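Local atomic coordinates of beta-N-acetylhexosaminidase (Thermotoga neapolitana, PDB entry 5BZA), a protein that probably hydrolyses terminal non-reducing N-acetyl-D-hexosamine residues from N-acetyl-beta-D-hexosaminides, as a metal-binding member of glycoside hydrolase family 3. Residues P157-F162 against V202-M207; T208-Y213 against D245-K250; G240-D245 against G269-L274; S257-V262 against Y285-K290. All coordinates share one frame; numbering follows the deposited sequence.

Contact 1: residues P157-F162 against V202-M207; sequences PCIKHF and VKTAVM. With CD (cadmium ion), chain N.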
loop_
_atom_site.group_PDB
_atom_site.type_symbol
_atom_site.label_atom_id
_atom_site.label_comp_id
_atom_site.label_asym_id
_atom_site.label_seq_id
_atom_site.Cartn_x
_atom_site.Cartn_y
_atom_site.Cartn_z
ATOM N N PRO B 157 -12.512 14.418 -6.032
ATOM C CA PRO B 157 -11.869 14.288 -7.342
ATOM C C PRO B 157 -11.562 15.634 -7.967
ATOM O O PRO B 157 -12.193 16.634 -7.633
ATOM C CB PRO B 157 -12.903 13.503 -8.165
ATOM C CG PRO B 157 -14.198 13.871 -7.561
ATOM C CD PRO B 157 -13.941 14.052 -6.077
ATOM N N CYS B 158 -10.550 15.644 -8.825
ATOM C CA CYS B 158 -10.232 16.795 -9.674
ATOM C C CYS B 158 -10.179 16.344 -11.135
ATOM O O CYS B 158 -9.223 15.697 -11.592
ATOM C CB CYS B 158 -8.900 17.426 -9.262
ATOM S SG CYS B 158 -8.483 18.910 -10.223
ATOM N N ILE B 159 -11.224 16.659 -11.873
ATOM C CA ILE B 159 -11.308 16.193 -13.244
ATOM C C ILE B 159 -10.369 17.020 -14.123
ATOM O O ILE B 159 -10.142 18.165 -13.868
ATOM C CB ILE B 159 -12.776 16.229 -13.752
ATOM C CG1 ILE B 159 -13.375 17.634 -13.650
ATOM C CG2 ILE B 159 -13.610 15.202 -12.981
ATOM C CD1 ILE B 159 -14.832 17.687 -14.101
ATOM N N LYS B 160 -9.815 16.401 -15.156
ATOM C CA LYS B 160 -8.795 17.025 -15.994
ATOM C C LYS B 160 -8.822 16.382 -17.385
ATOM O O LYS B 160 -9.312 15.260 -17.524
ATOM C CB LYS B 160 -7.404 16.873 -15.333
ATOM C CG LYS B 160 -6.939 15.425 -15.214
ATOM C CD LYS B 160 -5.688 15.318 -14.347
ATOM C CE LYS B 160 -5.251 13.875 -14.193
ATOM N NZ LYS B 160 -4.037 13.756 -13.365
ATOM N N HIS B 161 -8.336 17.084 -18.421
ATOM C CA HIS B 161 -7.930 18.481 -18.347
ATOM C C HIS B 161 -8.873 19.350 -19.181
ATOM O O HIS B 161 -8.896 19.251 -20.414
ATOM C CB HIS B 161 -6.484 18.682 -18.851
ATOM C CG HIS B 161 -5.520 17.592 -18.468
ATOM N ND1 HIS B 161 -5.542 16.331 -19.031
ATOM C CD2 HIS B 161 -4.479 17.602 -17.603
ATOM C CE1 HIS B 161 -4.566 15.607 -18.519
ATOM N NE2 HIS B 161 -3.923 16.346 -17.640
ATOM N N PHE B 162 -9.603 20.237 -18.515
ATOM C CA PHE B 162 -10.610 21.057 -19.170
ATOM C C PHE B 162 -9.984 21.994 -20.232
ATOM O O PHE B 162 -9.041 22.726 -19.914
ATOM C CB PHE B 162 -11.352 21.881 -18.106
ATOM C CG PHE B 162 -12.270 22.915 -18.685
ATOM C CD1 PHE B 162 -13.571 22.583 -19.032
ATOM C CD2 PHE B 162 -11.816 24.192 -18.939
ATOM C CE1 PHE B 162 -14.400 23.519 -19.597
ATOM C CE2 PHE B 162 -12.646 25.137 -19.538
ATOM C CZ PHE B 162 -13.929 24.800 -19.850
ATOM N N VAL B 202 -21.926 15.579 -7.164
ATOM C CA VAL B 202 -20.612 15.299 -6.602
ATOM C C VAL B 202 -19.791 16.575 -6.581
ATOM O O VAL B 202 -19.694 17.289 -7.591
ATOM C CB VAL B 202 -19.809 14.234 -7.402
ATOM C CG1 VAL B 202 -18.419 14.034 -6.782
ATOM C CG2 VAL B 202 -20.522 12.917 -7.420
ATOM N N LYS B 203 -19.228 16.889 -5.425
ATOM C CA LYS B 203 -18.325 18.010 -5.333
ATOM C C LYS B 203 -17.058 17.631 -6.069
ATOM O O LYS B 203 -16.476 16.551 -5.805
ATOM C CB LYS B 203 -17.996 18.359 -3.887
ATOM C CG LYS B 203 -17.139 19.620 -3.756
ATOM C CD LYS B 203 -17.078 20.098 -2.321
ATOM C CE LYS B 203 -16.869 21.606 -2.272
ATOM N NZ LYS B 203 -17.703 22.264 -1.226
ATOM N N THR B 204 -16.578 18.513 -6.942
ATOM C CA THR B 204 -15.364 18.201 -7.698
ATOM C C THR B 204 -14.506 19.450 -7.894
ATOM O O THR B 204 -15.009 20.556 -7.849
ATOM C CB THR B 204 -15.698 17.574 -9.115
ATOM O OG1 THR B 204 -14.483 17.208 -9.780
ATOM C CG2 THR B 204 -16.432 18.572 -10.043
ATOM N N ALA B 205 -13.194 19.286 -8.084
ATOM C CA ALA B 205 -12.406 20.409 -8.619
ATOM C C ALA B 205 -12.214 20.196 -10.137
ATOM O O ALA B 205 -12.421 19.101 -10.662
ATOM C CB ALA B 205 -11.040 20.565 -7.887
ATOM N N VAL B 206 -11.829 21.252 -10.839
ATOM C CA VAL B 206 -11.537 21.122 -12.269
ATOM C C VAL B 206 -10.115 21.612 -12.533
ATOM O O VAL B 206 -9.753 22.728 -12.131
ATOM C CB VAL B 206 -12.506 21.939 -13.153
ATOM C CG1 VAL B 206 -12.044 21.878 -14.622
ATOM C CG2 VAL B 206 -13.910 21.426 -13.002
ATOM N N MET B 207 -9.321 20.790 -13.214
ATOM C CA MET B 207 -7.995 21.230 -13.663
ATOM C C MET B 207 -7.996 21.635 -15.160
ATOM O O MET B 207 -8.558 20.940 -15.986
ATOM C CB MET B 207 -6.950 20.127 -13.401
ATOM C CG MET B 207 -5.520 20.637 -13.558
ATOM S SD MET B 207 -4.196 19.371 -13.424
ATOM C CE MET B 207 -4.283 18.941 -11.666
HETATM CD CD CD N . -1.363 16.746 -16.817
#
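H161 binds the cadmium ion through NE2 at 2.7 Å, and D245 supplies the second protein ligand. ND1 of the ring is hydrogen-bonded to OD2 of D117, which fixes the rotation of the imidazole. A cis peptide bond precedes H161, where the chain turns a corner and the metal ligand leaves the strand. Beyond it the chain is still held: F162 N donates to M207 O at 2.8 Å. Upstream, parallel pairing takes over. M207 N donates to I159 O almost straight (177°) and nearly along the C=O axis. I159 N meets A205 O at 3.0 Å from above the carbonyl plane, and A205 N in turn donates to P157 O. On one face of this pair C158 SG, anti to its backbone N, lies 3.7 Å from M207 CB and also touches A205. On the other, V206 spreads its methyls: CG1 packs on F162 CB (3.6 Å), while CG2 meets I159 CG1 (3.9 Å). K160 extends away from M207 to E65 and the carbonyl of F112. The pair forms neighbouring strands of the family's barrel, with I159 covered by C147 of helix 136-153 and by F194 and F198 of helix 192-198.

Contact 2: residues T208-Y213 against D245-K250; sequences TAHVKY and DAMEMK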
loop_
_atom_site.group_PDB
_atom_site.type_symbol
_atom_site.label_atom_id
_atom_site.label_comp_id
_atom_site.label_asym_id
_atom_site.label_seq_id
_atom_site.Cartn_x
_atom_site.Cartn_y
_atom_site.Cartn_z
ATOM N N THR B 208 -7.363 22.752 -15.498
ATOM C CA THR B 208 -7.334 23.259 -16.898
ATOM C C THR B 208 -6.242 22.621 -17.708
ATOM O O THR B 208 -5.285 22.095 -17.137
ATOM C CB THR B 208 -7.143 24.785 -16.966
ATOM O OG1 THR B 208 -5.861 25.131 -16.427
ATOM C CG2 THR B 208 -8.243 25.483 -16.178
ATOM N N ALA B 209 -6.418 22.585 -19.025
ATOM C CA ALA B 209 -5.370 22.112 -19.904
ATOM C C ALA B 209 -4.520 23.245 -20.434
ATOM O O ALA B 209 -5.065 24.247 -20.934
ATOM C CB ALA B 209 -5.966 21.334 -21.045
ATOM N N HIS B 210 -3.201 23.052 -20.451
ATOM C CA HIS B 210 -2.292 24.020 -21.072
ATOM C C HIS B 210 -2.289 23.733 -22.566
ATOM O O HIS B 210 -1.293 23.245 -23.108
ATOM C CB HIS B 210 -0.846 23.926 -20.561
ATOM C CG HIS B 210 -0.669 24.213 -19.097
ATOM N ND1 HIS B 210 -1.466 25.071 -18.388
ATOM C CD2 HIS B 210 0.246 23.720 -18.217
ATOM C CE1 HIS B 210 -1.059 25.110 -17.121
ATOM N NE2 HIS B 210 -0.026 24.296 -17.002
ATOM N N VAL B 211 -3.433 23.935 -23.209
ATOM C CA VAL B 211 -3.553 23.621 -24.611
ATOM C C VAL B 211 -4.279 24.773 -25.291
ATOM O O VAL B 211 -5.236 25.329 -24.734
ATOM C CB VAL B 211 -4.314 22.285 -24.854
ATOM C CG1 VAL B 211 -4.734 22.147 -26.344
ATOM C CG2 VAL B 211 -3.496 21.086 -24.334
ATOM N N LYS B 212 -3.808 25.112 -26.477
ATOM C CA LYS B 212 -4.471 26.101 -27.335
ATOM C C LYS B 212 -5.530 25.483 -28.255
ATOM O O LYS B 212 -5.280 24.464 -28.926
ATOM C CB LYS B 212 -3.429 26.848 -28.169
ATOM C CG LYS B 212 -3.924 28.116 -28.826
ATOM C CD LYS B 212 -2.742 28.945 -29.314
ATOM C CE LYS B 212 -1.634 28.093 -29.963
ATOM N NZ LYS B 212 -0.534 29.017 -30.470
ATOM N N TYR B 213 -6.707 26.127 -28.273
ATOM C CA TYR B 213 -7.816 25.758 -29.143
ATOM C C TYR B 213 -8.093 26.879 -30.219
ATOM O O TYR B 213 -9.027 27.669 -30.100
ATOM C CB TYR B 213 -9.046 25.491 -28.277
ATOM C CG TYR B 213 -8.764 24.424 -27.244
ATOM C CD1 TYR B 213 -8.119 24.736 -26.046
ATOM C CD2 TYR B 213 -9.104 23.098 -27.484
ATOM C CE1 TYR B 213 -7.832 23.741 -25.102
ATOM C CE2 TYR B 213 -8.840 22.107 -26.541
ATOM C CZ TYR B 213 -8.199 22.434 -25.363
ATOM O OH TYR B 213 -7.930 21.449 -24.437
ATOM N N ASP B 245 -3.154 23.518 -14.596
ATOM C CA ASP B 245 -2.122 22.478 -14.626
ATOM C C ASP B 245 -0.834 23.198 -14.161
ATOM O O ASP B 245 -0.849 24.414 -13.981
ATOM C CB ASP B 245 -1.962 21.835 -16.006
ATOM C CG ASP B 245 -1.390 20.428 -15.920
ATOM O OD1 ASP B 245 -0.899 20.072 -14.819
ATOM O OD2 ASP B 245 -1.384 19.683 -16.939
ATOM N N ALA B 246 0.271 22.489 -13.945
ATOM C CA ALA B 246 1.456 23.135 -13.320
ATOM C C ALA B 246 2.007 24.261 -14.194
ATOM O O ALA B 246 2.361 24.045 -15.349
ATOM C CB ALA B 246 2.547 22.114 -13.038
ATOM N N MET B 247 2.094 25.467 -13.632
ATOM C CA MET B 247 2.434 26.665 -14.438
ATOM C C MET B 247 3.836 26.647 -15.014
ATOM O O MET B 247 4.099 27.318 -16.002
ATOM C CB MET B 247 2.279 27.934 -13.596
ATOM C CG MET B 247 0.866 28.357 -13.365
ATOM S SD MET B 247 -0.032 28.796 -14.881
ATOM C CE MET B 247 -1.513 29.451 -14.111
ATOM N N GLU B 248 4.739 25.902 -14.380
ATOM C CA GLU B 248 6.135 25.875 -14.794
ATOM C C GLU B 248 6.257 25.107 -16.099
ATOM O O GLU B 248 7.261 25.219 -16.775
ATOM C CB GLU B 248 7.037 25.216 -13.726
ATOM C CG GLU B 248 7.101 25.977 -12.388
ATOM C CD GLU B 248 6.112 25.422 -11.380
ATOM O OE1 GLU B 248 5.075 24.874 -11.831
ATOM O OE2 GLU B 248 6.378 25.502 -10.145
ATOM N N MET B 249 5.264 24.299 -16.439
ATOM C CA MET B 249 5.358 23.542 -17.669
ATOM C C MET B 249 5.617 24.454 -18.914
ATOM O O MET B 249 5.146 25.592 -19.005
ATOM C CB MET B 249 4.113 22.700 -17.877
ATOM C CG MET B 249 4.155 21.336 -17.213
ATOM S SD MET B 249 2.597 20.414 -17.411
ATOM C CE MET B 249 1.584 21.345 -16.383
ATOM N N LYS B 250 6.429 23.932 -19.823
ATOM C CA LYS B 250 6.999 24.674 -20.933
ATOM C C LYS B 250 5.912 25.329 -21.788
ATOM O O LYS B 250 6.073 26.458 -22.246
ATOM C CB LYS B 250 7.841 23.716 -21.776
ATOM C CG LYS B 250 9.322 23.738 -21.473
ATOM C CD LYS B 250 10.007 22.455 -21.974
ATOM C CE LYS B 250 11.469 22.432 -21.580
ATOM N NZ LYS B 250 12.105 23.748 -21.936
HETATM O O HOH W 1 -2.042 20.786 -19.472
#
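Two irregular loop segments meet here: an inverse gamma turn centred on H210 faces a type I turn running from A246 to M249, while the nearest CA atoms, those of T208 and D245, lie 5.7 Å apart. H210 carries the contact. With CG anti to its carbonyl carbon (chi1 -62°), its ring reaches across to the second loop, and NE2 donates to A246 O at 2.9 Å. The acceptor is close to the ring plane, but the donor stands far above the plane of the carbonyl, and the bond is bent (143°). A246 O also takes the turn bond from M249 N, so two donors grip it. CB of D245 lies over one face of the imidazole, 3.6 Å from its centroid, and M249 CE touches the edge 3.3 Å from CD2. The other ring nitrogen, ND1, is hydrogen-bonded to T222. A water accepts from H210 N at 2.7 Å and donates to D245 OD2 at 2.8 Å, tying the loop backbone to the metal-binding carboxylate. This is consistent with a second-shell role for H210 beside D245. Around the pair, A251 and I252 of helix 250-253 touch H210, L274 of strand 273-275 touches D245, and H161 from strand 156-162 lies beside that aspartate.

Contact 3: residues G240-D245 against G269-L274; sequences GLVLSD and GGNMIL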
loop_
_atom_site.group_PDB
_atom_site.type_symbol
_atom_site.label_atom_id
_atom_site.label_comp_id
_atom_site.label_asym_id
_atom_site.label_seq_id
_atom_site.Cartn_x
_atom_site.Cartn_y
_atom_site.Cartn_z
ATOM N N GLY B 240 -17.329 25.871 -8.782
ATOM C CA GLY B 240 -16.414 25.270 -7.841
ATOM C C GLY B 240 -14.980 25.706 -8.065
ATOM O O GLY B 240 -14.705 26.735 -8.672
ATOM N N LEU B 241 -14.060 24.881 -7.570
ATOM C CA LEU B 241 -12.639 25.171 -7.561
ATOM C C LEU B 241 -11.983 24.826 -8.897
ATOM O O LEU B 241 -12.129 23.692 -9.413
ATOM C CB LEU B 241 -11.975 24.393 -6.401
ATOM C CG LEU B 241 -10.457 24.468 -6.217
ATOM C CD1 LEU B 241 -9.996 25.918 -5.898
ATOM C CD2 LEU B 241 -9.988 23.508 -5.106
ATOM N N VAL B 242 -11.276 25.812 -9.457
ATOM C CA VAL B 242 -10.545 25.650 -10.710
ATOM C C VAL B 242 -9.052 25.818 -10.498
ATOM O O VAL B 242 -8.599 26.849 -9.989
ATOM C CB VAL B 242 -10.996 26.710 -11.807
ATOM C CG1 VAL B 242 -10.017 26.727 -13.041
ATOM C CG2 VAL B 242 -12.417 26.484 -12.221
ATOM N N LEU B 243 -8.285 24.834 -10.951
ATOM C CA LEU B 243 -6.827 24.831 -10.840
ATOM C C LEU B 243 -6.134 24.875 -12.162
ATOM O O LEU B 243 -6.581 24.240 -13.100
ATOM C CB LEU B 243 -6.306 23.552 -10.143
ATOM C CG LEU B 243 -6.186 23.327 -8.657
ATOM C CD1 LEU B 243 -7.507 23.572 -7.974
ATOM C CD2 LEU B 243 -5.808 21.868 -8.535
ATOM N N SER B 244 -4.986 25.536 -12.221
ATOM C CA SER B 244 -4.143 25.370 -13.389
ATOM C C SER B 244 -3.525 23.984 -13.411
ATOM O O SER B 244 -3.344 23.331 -12.355
ATOM C CB SER B 244 -3.051 26.445 -13.408
ATOM O OG SER B 244 -1.985 26.179 -12.505
ATOM N N ASP B 245 -3.154 23.518 -14.596
ATOM C CA ASP B 245 -2.122 22.478 -14.626
ATOM C C ASP B 245 -0.834 23.198 -14.161
ATOM O O ASP B 245 -0.849 24.414 -13.981
ATOM C CB ASP B 245 -1.962 21.835 -16.006
ATOM C CG ASP B 245 -1.390 20.428 -15.920
ATOM O OD1 ASP B 245 -0.899 20.072 -14.819
ATOM O OD2 ASP B 245 -1.384 19.683 -16.939
ATOM N N GLY B 269 -10.585 33.598 -14.353
ATOM C CA GLY B 269 -11.592 32.954 -13.534
ATOM C C GLY B 269 -11.015 31.768 -12.808
ATOM O O GLY B 269 -11.731 31.052 -12.154
ATOM N N GLY B 270 -9.708 31.579 -12.907
ATOM C CA GLY B 270 -9.057 30.541 -12.130
ATOM C C GLY B 270 -8.968 30.810 -10.624
ATOM O O GLY B 270 -8.939 31.962 -10.187
ATOM N N ASN B 271 -8.914 29.750 -9.816
ATOM C CA ASN B 271 -8.818 29.903 -8.377
ATOM C C ASN B 271 -7.456 29.516 -7.798
ATOM O O ASN B 271 -6.886 30.251 -7.003
ATOM C CB ASN B 271 -9.871 29.066 -7.674
ATOM C CG ASN B 271 -11.264 29.389 -8.111
ATOM O OD1 ASN B 271 -12.051 28.467 -8.389
ATOM N ND2 ASN B 271 -11.611 30.684 -8.128
ATOM N N MET B 272 -6.947 28.338 -8.135
ATOM C CA MET B 272 -5.680 27.942 -7.550
ATOM C C MET B 272 -4.631 27.713 -8.586
ATOM O O MET B 272 -4.813 26.920 -9.507
ATOM C CB MET B 272 -5.810 26.664 -6.705
ATOM C CG MET B 272 -6.614 26.833 -5.450
ATOM S SD MET B 272 -6.522 25.429 -4.301
ATOM C CE MET B 272 -5.003 25.826 -3.428
ATOM N N ILE B 273 -3.496 28.360 -8.377
ATOM C CA ILE B 273 -2.336 28.150 -9.233
ATOM C C ILE B 273 -1.512 26.936 -8.781
ATOM O O ILE B 273 -1.031 26.914 -7.659
ATOM C CB ILE B 273 -1.488 29.399 -9.251
ATOM C CG1 ILE B 273 -2.336 30.502 -9.903
ATOM C CG2 ILE B 273 -0.195 29.112 -9.972
ATOM C CD1 ILE B 273 -1.800 31.905 -9.788
ATOM N N LEU B 274 -1.382 25.926 -9.652
ATOM C CA LEU B 274 -0.597 24.742 -9.342
ATOM C C LEU B 274 0.873 24.946 -9.763
ATOM O O LEU B 274 1.154 25.301 -10.915
ATOM C CB LEU B 274 -1.213 23.510 -10.018
ATOM C CG LEU B 274 -0.513 22.160 -9.813
ATOM C CD1 LEU B 274 -0.762 21.645 -8.366
ATOM C CD2 LEU B 274 -0.908 21.091 -10.803
#
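The flat group that matters most here is the carboxamide of N271. V242 N approaches its OD1 in the amide plane, on a lone pair, at 3.0 Å, and the guanidinium of R233 donates to the same oxygen. From the amide's other end, ND2 is hydrogen-bonded to S305. At the root of the side chain, N271 CB touches L241 CD1. In the neighbouring peptides, V242 O accepts in its carbonyl plane from both N271 N and M272 N, each at 2.9 Å. Further on, S244 N meets M272 O nearly along the C=O axis at 3.1 Å. The serine side chain then replaces a backbone acceptor: OG accepts from L274 N at 2.9 Å and donates to D245 O at 2.6 Å. OG sits between the backbone N and the carbonyl carbon (chi1 77°), which places it to do both. Apolar contact runs along one side, where L241 CD1 touches M272 CG at 3.5 Å and L243 CD1 lies alongside M272 CB at 3.7 Å. F10 of strand 9-13 covers both L243 and M272. The single bridge between L243 and M272 joins the seventh and eighth strands and so closes the barrel. Because asparagine and serine side chains carry part of the bonding, the seam is held by mixed chemistry rather than by regular strand pairing, and it leads directly into metal-binding D245.

Contact 4: residues S257-V262 against Y285-K290; sequences SVEEAV and YESLKK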
loop_
_atom_site.group_PDB
_atom_site.type_symbol
_atom_site.label_atom_id
_atom_site.label_comp_id
_atom_site.label_asym_id
_atom_site.label_seq_id
_atom_site.Cartn_x
_atom_site.Cartn_y
_atom_site.Cartn_z
ATOM N N SER B 257 5.266 34.970 -19.374
ATOM C CA SER B 257 6.043 35.273 -18.199
ATOM C C SER B 257 5.247 34.776 -17.009
ATOM O O SER B 257 4.019 34.570 -17.130
ATOM C CB SER B 257 6.304 36.776 -18.086
ATOM O OG SER B 257 5.133 37.482 -17.680
ATOM N N VAL B 258 5.933 34.563 -15.882
ATOM C CA VAL B 258 5.274 34.201 -14.636
ATOM C C VAL B 258 4.159 35.209 -14.360
ATOM O O VAL B 258 3.021 34.850 -14.012
ATOM C CB VAL B 258 6.251 34.196 -13.396
ATOM C CG1 VAL B 258 5.455 34.112 -12.099
ATOM C CG2 VAL B 258 7.282 33.057 -13.475
ATOM N N GLU B 259 4.498 36.480 -14.533
ATOM C CA GLU B 259 3.565 37.553 -14.235
ATOM C C GLU B 259 2.332 37.405 -15.174
ATOM O O GLU B 259 1.173 37.567 -14.750
ATOM C CB GLU B 259 4.264 38.906 -14.423
ATOM C CG GLU B 259 3.476 40.122 -13.959
ATOM C CD GLU B 259 3.887 41.414 -14.677
ATOM O OE1 GLU B 259 3.911 41.419 -15.947
ATOM O OE2 GLU B 259 4.247 42.393 -13.968
ATOM N N GLU B 260 2.587 37.055 -16.435
ATOM C CA GLU B 260 1.511 36.859 -17.415
ATOM C C GLU B 260 0.645 35.631 -17.031
ATOM O O GLU B 260 -0.596 35.697 -17.015
ATOM C CB GLU B 260 2.095 36.703 -18.833
ATOM C CG GLU B 260 2.560 38.009 -19.538
ATOM C CD GLU B 260 3.376 37.704 -20.808
ATOM O OE1 GLU B 260 3.914 36.578 -20.867
ATOM O OE2 GLU B 260 3.492 38.547 -21.748
ATOM N N ALA B 261 1.301 34.513 -16.723
ATOM C CA ALA B 261 0.592 33.295 -16.299
ATOM C C ALA B 261 -0.335 33.561 -15.116
ATOM O O ALA B 261 -1.521 33.193 -15.130
ATOM C CB ALA B 261 1.582 32.205 -15.953
ATOM N N VAL B 262 0.199 34.224 -14.098
ATOM C CA VAL B 262 -0.597 34.555 -12.922
ATOM C C VAL B 262 -1.781 35.467 -13.253
ATOM O O VAL B 262 -2.940 35.161 -12.854
ATOM C CB VAL B 262 0.285 35.168 -11.836
ATOM C CG1 VAL B 262 -0.552 35.683 -10.679
ATOM C CG2 VAL B 262 1.266 34.093 -11.342
ATOM N N TYR B 285 4.333 33.867 -5.883
ATOM C CA TYR B 285 3.598 34.499 -4.792
ATOM C C TYR B 285 3.784 36.015 -4.891
ATOM O O TYR B 285 2.815 36.799 -4.823
ATOM C CB TYR B 285 4.078 33.984 -3.412
ATOM C CG TYR B 285 3.243 34.465 -2.251
ATOM C CD1 TYR B 285 2.141 33.731 -1.833
ATOM C CD2 TYR B 285 3.542 35.647 -1.579
ATOM C CE1 TYR B 285 1.356 34.155 -0.780
ATOM C CE2 TYR B 285 2.754 36.089 -0.520
ATOM C CZ TYR B 285 1.673 35.325 -0.120
ATOM O OH TYR B 285 0.880 35.719 0.922
ATOM N N GLU B 286 5.041 36.433 -5.033
ATOM C CA GLU B 286 5.313 37.867 -4.980
ATOM C C GLU B 286 4.662 38.458 -6.221
ATOM O O GLU B 286 4.060 39.549 -6.179
ATOM C CB GLU B 286 6.820 38.191 -4.923
ATOM C CG GLU B 286 7.512 37.870 -3.551
ATOM C CD GLU B 286 6.871 38.556 -2.312
ATOM O OE1 GLU B 286 6.611 39.790 -2.339
ATOM O OE2 GLU B 286 6.664 37.851 -1.285
ATOM N N SER B 287 4.729 37.695 -7.312
ATOM C CA SER B 287 4.159 38.169 -8.563
ATOM C C SER B 287 2.673 38.429 -8.338
ATOM O O SER B 287 2.163 39.510 -8.708
ATOM C CB SER B 287 4.398 37.186 -9.693
ATOM O OG SER B 287 3.905 37.738 -10.886
ATOM N N LEU B 288 1.995 37.493 -7.665
ATOM C CA LEU B 288 0.567 37.658 -7.475
ATOM C C LEU B 288 0.346 38.971 -6.760
ATOM O O LEU B 288 -0.450 39.818 -7.210
ATOM C CB LEU B 288 -0.031 36.516 -6.677
ATOM C CG LEU B 288 -1.520 36.692 -6.368
ATOM C CD1 LEU B 288 -2.278 36.769 -7.680
ATOM C CD2 LEU B 288 -2.018 35.504 -5.514
ATOM N N LYS B 289 1.119 39.184 -5.703
ATOM C CA LYS B 289 0.919 40.366 -4.880
ATOM C C LYS B 289 1.130 41.636 -5.687
ATOM O O LYS B 289 0.347 42.573 -5.581
ATOM C CB LYS B 289 1.849 40.360 -3.692
ATOM C CG LYS B 289 1.314 39.582 -2.525
ATOM C CD LYS B 289 2.346 39.567 -1.437
ATOM C CE LYS B 289 2.742 40.968 -1.065
ATOM N NZ LYS B 289 2.018 41.394 0.161
ATOM N N LYS B 290 2.155 41.638 -6.533
ATOM C CA LYS B 290 2.432 42.812 -7.327
ATOM C C LYS B 290 1.195 43.129 -8.162
ATOM O O LYS B 290 0.723 44.270 -8.158
ATOM C CB LYS B 290 3.638 42.594 -8.237
ATOM C CG LYS B 290 3.913 43.778 -9.164
ATOM C CD LYS B 290 5.007 43.430 -10.185
ATOM C CE LYS B 290 4.979 44.335 -11.422
ATOM N NZ LYS B 290 5.983 43.885 -12.453
#
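Buried and exposed halves differ sharply where helix 258-268 crosses helix 281-293. The short helical segments cross at -65° with their axes 9.3 Å apart. The buried side is packed by V262 on L288: V262 CG1, anti to its backbone N, presses on L288 CD1 at 3.6 Å, the two side chains crossing at about a right angle. Y284 and L291 of helix 281-293 add to the packing on V262. The backbones come closest at E259 and S287, where a small residue eases the approach: S287 points at the other helix, its OG 3.4 Å from E259 CA, while its CB lies 4.0 Å from V258 CG1.

The outer side is held instead by charge. E259 and K290 both run out extended from CG, and they meet tip to tip, NZ donating to OE2 at 2.7 Å nearly along the C-O axis. K290 is exposed, so this salt bridge links the two helices on their solvent side. R263 offers E259 a long, weak second partner. At the start of the first helix, S257 and E260 form a reciprocal capping box: E260 N donates to S257 OG at 2.9 Å, and S257 N to E260 OE1 at 2.6 Å. The two helices flank strand 273-275 in sequence and pack against each other in the outer layer, as consecutive helices of a beta/alpha barrel do.

Overall arrangement
All four contacts belong to the N-terminal beta/alpha-barrel domain. Contact 1 comes first along the chain, contact 2 follows it, and contacts 2 and 3 interleave and share D245, as contacts 3 and 4 interleave around strand 273-275. Contacts 1 and 3, with centres about 10 Å apart, lie in one parallel sheet through neighbouring strands 205-208 and 241-243. Contact 2 joins the loops that leave those two strands, its centre about 12 and 15 Å from the centres of contacts 3 and 1, and brings D245 beside H161 at the cadmium site. Contact 4 touches contact 3 through V262 and I273, though its centre is about 24 Å from that of contact 1. The barrel wall thus carries the metal-site loops at its strand ends, and the helices pack on its outside.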